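Local coordinates for M152 protein (Murid herpesvirus 1, PDB 4G59) that probably acts in viral immune evasion as an MHC class I-like glycoprotein that binds RAE-1 proteins, host ligands of the activating receptor NKG2D, at residues N194-P206 with G229-D241. Residues are numbered along the deposited sequence; the frame is centred on the assembly and turned at random.
Sequences NGYVSCTMRTQVP and GRLKVEAWLDLRD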
loop_
_atom_site.group_PDB
_atom_site.type_symbol
_atom_site.label_atom_id
_atom_site.label_comp_id
_atom_site.label_asym_id
_atom_site.label_seq_id
_atom_site.Cartn_x
_atom_site.Cartn_y
_atom_site.Cartn_z
ATOM N N ASN B 194 -16.923 -4.614 18.534
ATOM C CA ASN B 194 -16.441 -3.267 18.218
ATOM C C ASN B 194 -17.267 -2.508 17.167
ATOM O O ASN B 194 -16.917 -1.368 16.835
ATOM C CB ASN B 194 -14.972 -3.304 17.782
ATOM C CG ASN B 194 -14.750 -4.188 16.570
ATOM O OD1 ASN B 194 -15.695 -4.533 15.862
ATOM N ND2 ASN B 194 -13.499 -4.565 16.328
ATOM N N GLY B 195 -18.315 -3.133 16.625
ATOM C CA GLY B 195 -19.220 -2.455 15.700
ATOM C C GLY B 195 -18.722 -2.320 14.265
ATOM O O GLY B 195 -19.281 -1.558 13.462
ATOM N N TYR B 196 -17.671 -3.067 13.928
ATOM C CA TYR B 196 -17.136 -3.055 12.567
ATOM C C TYR B 196 -17.823 -4.080 11.661
ATOM O O TYR B 196 -18.207 -5.162 12.109
ATOM C CB TYR B 196 -15.639 -3.360 12.569
ATOM C CG TYR B 196 -14.803 -2.383 13.342
ATOM C CD1 TYR B 196 -15.327 -1.163 13.756
ATOM C CD2 TYR B 196 -13.490 -2.684 13.667
ATOM C CE1 TYR B 196 -14.550 -0.249 14.479
ATOM C CE2 TYR B 196 -12.704 -1.795 14.392
ATOM C CZ TYR B 196 -13.235 -0.577 14.792
ATOM O OH TYR B 196 -12.459 0.311 15.508
ATOM N N VAL B 197 -17.952 -3.741 10.380
ATOM C CA VAL B 197 -18.354 -4.701 9.362
ATOM C C VAL B 197 -17.311 -4.657 8.247
ATOM O O VAL B 197 -16.936 -3.577 7.783
ATOM C CB VAL B 197 -19.725 -4.353 8.771
ATOM C CG1 VAL B 197 -20.121 -5.370 7.692
ATOM C CG2 VAL B 197 -20.780 -4.316 9.867
ATOM N N SER B 198 -16.831 -5.821 7.825
ATOM C CA SER B 198 -15.931 -5.893 6.673
ATOM C C SER B 198 -16.694 -6.471 5.495
ATOM O O SER B 198 -17.604 -7.303 5.687
ATOM C CB SER B 198 -14.718 -6.786 6.958
ATOM O OG SER B 198 -15.107 -8.120 7.252
ATOM N N CYS B 199 -16.354 -6.026 4.285
ATOM C CA CYS B 199 -16.859 -6.679 3.067
ATOM C C CYS B 199 -15.675 -7.147 2.237
ATOM O O CYS B 199 -14.731 -6.374 2.008
ATOM C CB CYS B 199 -17.707 -5.706 2.246
ATOM S SG CYS B 199 -18.405 -6.402 0.705
ATOM N N THR B 200 -15.726 -8.392 1.766
ATOM C CA THR B 200 -14.599 -8.951 0.996
ATOM C C THR B 200 -15.013 -9.558 -0.346
ATOM O O THR B 200 -15.999 -10.310 -0.410
ATOM C CB THR B 200 -13.868 -10.022 1.810
ATOM O OG1 THR B 200 -13.502 -9.481 3.082
ATOM C CG2 THR B 200 -12.596 -10.473 1.100
ATOM N N MET B 201 -14.275 -9.220 -1.403
ATOM C CA MET B 201 -14.385 -9.911 -2.683
ATOM C C MET B 201 -13.053 -10.580 -3.065
ATOM O O MET B 201 -12.025 -9.900 -3.228
ATOM C CB MET B 201 -14.801 -8.974 -3.804
ATOM C CG MET B 201 -15.043 -9.752 -5.086
ATOM S SD MET B 201 -15.683 -8.728 -6.418
ATOM C CE MET B 201 -14.177 -7.943 -6.992
ATOM N N ARG B 202 -13.067 -11.908 -3.182
ATOM C CA ARG B 202 -11.908 -12.653 -3.682
ATOM C C ARG B 202 -12.142 -12.947 -5.152
ATOM O O ARG B 202 -13.246 -13.333 -5.552
ATOM C CB ARG B 202 -11.720 -13.962 -2.921
ATOM C CG ARG B 202 -11.232 -13.765 -1.483
ATOM C CD ARG B 202 -11.316 -15.067 -0.678
ATOM N NE ARG B 202 -10.743 -14.889 0.651
ATOM C CZ ARG B 202 -11.406 -14.390 1.697
ATOM N NH1 ARG B 202 -12.678 -14.031 1.579
ATOM N NH2 ARG B 202 -10.799 -14.254 2.869
ATOM N N THR B 203 -11.102 -12.753 -5.956
ATOM C CA THR B 203 -11.232 -12.879 -7.397
ATOM C C THR B 203 -9.878 -13.198 -8.011
ATOM O O THR B 203 -8.842 -12.997 -7.367
ATOM C CB THR B 203 -11.799 -11.567 -7.992
ATOM O OG1 THR B 203 -12.142 -11.751 -9.374
ATOM C CG2 THR B 203 -10.793 -10.379 -7.830
ATOM N N GLN B 204 -9.885 -13.691 -9.248
ATOM C CA GLN B 204 -8.646 -14.008 -9.968
ATOM C C GLN B 204 -8.491 -13.139 -11.214
ATOM O O GLN B 204 -7.747 -13.471 -12.145
ATOM C CB GLN B 204 -8.650 -15.474 -10.378
ATOM C CG GLN B 204 -8.626 -16.464 -9.201
ATOM C CD GLN B 204 -8.702 -17.919 -9.668
ATOM O OE1 GLN B 204 -8.536 -18.212 -10.856
ATOM N NE2 GLN B 204 -8.958 -18.830 -8.737
ATOM N N VAL B 205 -9.221 -12.032 -11.222
ATOM C CA VAL B 205 -9.300 -11.154 -12.371
ATOM C C VAL B 205 -8.843 -9.763 -11.950
ATOM O O VAL B 205 -9.565 -9.053 -11.254
ATOM C CB VAL B 205 -10.729 -11.102 -12.895
ATOM C CG1 VAL B 205 -10.867 -10.064 -14.018
ATOM C CG2 VAL B 205 -11.133 -12.478 -13.384
ATOM N N PRO B 206 -7.630 -9.376 -12.371
ATOM C CA PRO B 206 -7.011 -8.141 -11.874
ATOM C C PRO B 206 -7.576 -6.852 -12.466
ATOM O O PRO B 206 -6.891 -6.167 -13.244
ATOM C CB PRO B 206 -5.539 -8.294 -12.291
ATOM C CG PRO B 206 -5.580 -9.241 -13.528
ATOM C CD PRO B 206 -6.705 -10.193 -13.195
ATOM N N GLY B 229 -2.129 -15.875 -8.660
ATOM C CA GLY B 229 -3.141 -15.169 -9.415
ATOM C C GLY B 229 -4.389 -14.902 -8.592
ATOM O O GLY B 229 -5.489 -14.784 -9.134
ATOM N N ARG B 230 -4.226 -14.788 -7.280
ATOM C CA ARG B 230 -5.374 -14.558 -6.400
ATOM C C ARG B 230 -5.407 -13.119 -5.889
ATOM O O ARG B 230 -4.379 -12.605 -5.441
ATOM C CB ARG B 230 -5.342 -15.544 -5.234
ATOM C CG ARG B 230 -5.436 -17.017 -5.668
ATOM C CD ARG B 230 -5.222 -17.960 -4.503
ATOM N NE ARG B 230 -3.846 -17.913 -4.015
ATOM C CZ ARG B 230 -3.500 -18.106 -2.747
ATOM N NH1 ARG B 230 -4.427 -18.362 -1.840
ATOM N NH2 ARG B 230 -2.230 -18.039 -2.384
ATOM N N LEU B 231 -6.573 -12.467 -5.971
ATOM C CA LEU B 231 -6.714 -11.071 -5.522
ATOM C C LEU B 231 -7.795 -10.960 -4.477
ATOM O O LEU B 231 -8.732 -11.781 -4.454
ATOM C CB LEU B 231 -7.146 -10.144 -6.650
ATOM C CG LEU B 231 -6.318 -9.709 -7.829
ATOM C CD1 LEU B 231 -6.388 -10.736 -8.872
ATOM C CD2 LEU B 231 -6.955 -8.449 -8.351
ATOM N N LYS B 232 -7.705 -9.906 -3.668
ATOM C CA LYS B 232 -8.690 -9.642 -2.631
ATOM C C LYS B 232 -8.989 -8.152 -2.567
ATOM O O LYS B 232 -8.073 -7.339 -2.432
ATOM C CB LYS B 232 -8.160 -10.131 -1.281
ATOM C CG LYS B 232 -8.970 -9.724 -0.068
ATOM C CD LYS B 232 -9.181 -10.917 0.860
ATOM C CE LYS B 232 -7.971 -11.278 1.714
ATOM N NZ LYS B 232 -7.732 -10.247 2.754
ATOM N N VAL B 233 -10.273 -7.804 -2.666
ATOM C CA VAL B 233 -10.745 -6.427 -2.469
ATOM C C VAL B 233 -11.460 -6.447 -1.137
ATOM O O VAL B 233 -12.289 -7.319 -0.897
ATOM C CB VAL B 233 -11.736 -5.990 -3.564
ATOM C CG1 VAL B 233 -12.232 -4.552 -3.306
ATOM C CG2 VAL B 233 -11.090 -6.120 -4.933
ATOM N N GLU B 234 -11.137 -5.508 -0.253
ATOM C CA GLU B 234 -11.678 -5.579 1.096
ATOM C C GLU B 234 -11.961 -4.185 1.591
ATOM O O GLU B 234 -11.225 -3.262 1.259
ATOM C CB GLU B 234 -10.695 -6.291 2.029
ATOM C CG GLU B 234 -11.240 -6.586 3.435
ATOM C CD GLU B 234 -10.544 -7.775 4.088
ATOM O OE1 GLU B 234 -11.088 -8.907 4.037
ATOM O OE2 GLU B 234 -9.445 -7.587 4.642
ATOM N N ALA B 235 -13.029 -4.025 2.373
ATOM C CA ALA B 235 -13.397 -2.702 2.912
ATOM C C ALA B 235 -13.952 -2.832 4.310
ATOM O O ALA B 235 -14.541 -3.863 4.649
ATOM C CB ALA B 235 -14.416 -1.977 2.008
ATOM N N TRP B 236 -13.797 -1.777 5.102
ATOM C CA TRP B 236 -14.256 -1.770 6.480
ATOM C C TRP B 236 -15.203 -0.613 6.776
ATOM O O TRP B 236 -14.927 0.542 6.416
ATOM C CB TRP B 236 -13.056 -1.677 7.413
ATOM C CG TRP B 236 -12.258 -2.934 7.426
ATOM C CD1 TRP B 236 -11.193 -3.242 6.633
ATOM C CD2 TRP B 236 -12.465 -4.063 8.283
ATOM N NE1 TRP B 236 -10.719 -4.499 6.947
ATOM C CE2 TRP B 236 -11.486 -5.027 7.955
ATOM C CE3 TRP B 236 -13.385 -4.360 9.286
ATOM C CZ2 TRP B 236 -11.407 -6.274 8.605
ATOM C CZ3 TRP B 236 -13.301 -5.598 9.938
ATOM C CH2 TRP B 236 -12.323 -6.534 9.593
ATOM N N LEU B 237 -16.311 -0.943 7.439
ATOM C CA LEU B 237 -17.310 0.031 7.870
ATOM C C LEU B 237 -17.355 0.037 9.400
ATOM O O LEU B 237 -17.256 -1.020 10.061
ATOM C CB LEU B 237 -18.699 -0.335 7.299
ATOM C CG LEU B 237 -19.955 0.319 7.897
ATOM C CD1 LEU B 237 -20.038 1.786 7.505
ATOM C CD2 LEU B 237 -21.246 -0.398 7.501
ATOM N N ASP B 238 -17.502 1.229 9.951
ATOM C CA ASP B 238 -17.708 1.370 11.366
ATOM C C ASP B 238 -19.156 1.757 11.492
ATOM O O ASP B 238 -19.552 2.825 11.071
ATOM C CB ASP B 238 -16.824 2.480 11.923
ATOM C CG ASP B 238 -16.871 2.564 13.428
ATOM O OD1 ASP B 238 -17.767 1.968 14.036
ATOM O OD2 ASP B 238 -16.003 3.228 14.009
ATOM N N LEU B 239 -19.953 0.887 12.081
ATOM C CA LEU B 239 -21.332 1.209 12.307
ATOM C C LEU B 239 -21.207 2.383 13.243
ATOM O O LEU B 239 -20.226 2.508 13.960
ATOM C CB LEU B 239 -22.066 0.056 12.978
ATOM C CG LEU B 239 -22.233 -1.223 12.164
ATOM C CD1 LEU B 239 -22.881 -2.295 12.988
ATOM C CD2 LEU B 239 -23.027 -0.972 10.911
ATOM N N ARG B 240 -22.172 3.274 13.216
ATOM C CA ARG B 240 -22.094 4.453 14.050
ATOM C C ARG B 240 -21.327 5.498 13.283
ATOM O O ARG B 240 -20.958 6.522 13.831
ATOM C CB ARG B 240 -21.242 4.192 15.294
ATOM C CG ARG B 240 -19.755 4.420 15.149
ATOM C CD ARG B 240 -19.132 4.573 16.535
ATOM N NE ARG B 240 -17.671 4.602 16.528
ATOM C CZ ARG B 240 -16.900 3.648 17.041
ATOM N NH1 ARG B 240 -17.448 2.583 17.611
ATOM N NH2 ARG B 240 -15.583 3.758 16.986
ATOM N N ASP B 241 -21.140 5.256 11.995
ATOM C CA ASP B 241 -20.672 6.284 11.101
ATOM C C ASP B 241 -21.954 6.349 10.313
ATOM O O ASP B 241 -22.164 7.242 9.509
ATOM C CB ASP B 241 -19.507 5.870 10.215
ATOM C CG ASP B 241 -18.172 6.220 10.816
ATOM O OD1 ASP B 241 -18.155 6.878 11.865
ATOM O OD2 ASP B 241 -17.136 5.843 10.248
HETATM O O HOH W 1 -13.598 1.700 17.449
#
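Ser-198 and Trp-236 meet at a non-hydrogen-bonded pair of two antiparallel strands, 196-203 and 231-238, the central pair of a four-stranded sheet in the domain probably equivalent to the immunoglobulin-like alpha3 domain of MHC class I. Four hydrogen-bonded pairs, Val-197/Leu-237 to Thr-203/Leu-231, each exchange two backbone bonds, and Leu-239 N adds one to Gly-195 O. On the face carrying Ser-198, its CB makes a CH-pi contact over the indole, 3.4 Å from the centroid of the six-membered ring of Trp-236 and 7° off the normal. The side chain of Glu-234 leaves with CG anti to the backbone N (chi1 -172°), which leads it toward Thr-200. Glu-234 CB lies 4.0 Å from Cys-199 O, CG passes 3.8 Å from that same oxygen, CD comes alongside Thr-200 OG1, and Glu-234 OE1 accepts the hydroxyl bond from Thr-200 OG1 at 2.7 Å through its anti lone pair. OE2 is hydrogen-bonded to Tyr-222, so both carboxylate oxygens are held. The other branch of Thr-200, CG2, packs 3.5 Å from Lys-232 CD, the lysine chain bending past it. Val-197, Cys-199, Met-201 and Leu-237 project from the other face onto Phe-250 and Ile-252 of strand 250-253 in the facing sheet, forming a sandwich interior. Past the C-terminal end of strand 196-203, Leu-231 CD2 rests 3.5 Å from Pro-206 CA. Toward the start of that strand, Tyr-196, Trp-236 and Asp-238 also reach another protein chain, where the aspartate forms a salt bridge. Asp-238 sits at the rim of the Tyr-196 ring, carboxylate and ring planes 78° apart. One water joins the two segments beyond it, 2.6 Å from Tyr-196 OH and 2.9 Å from Arg-240 NH2, accepting from the guanidinium at its edge.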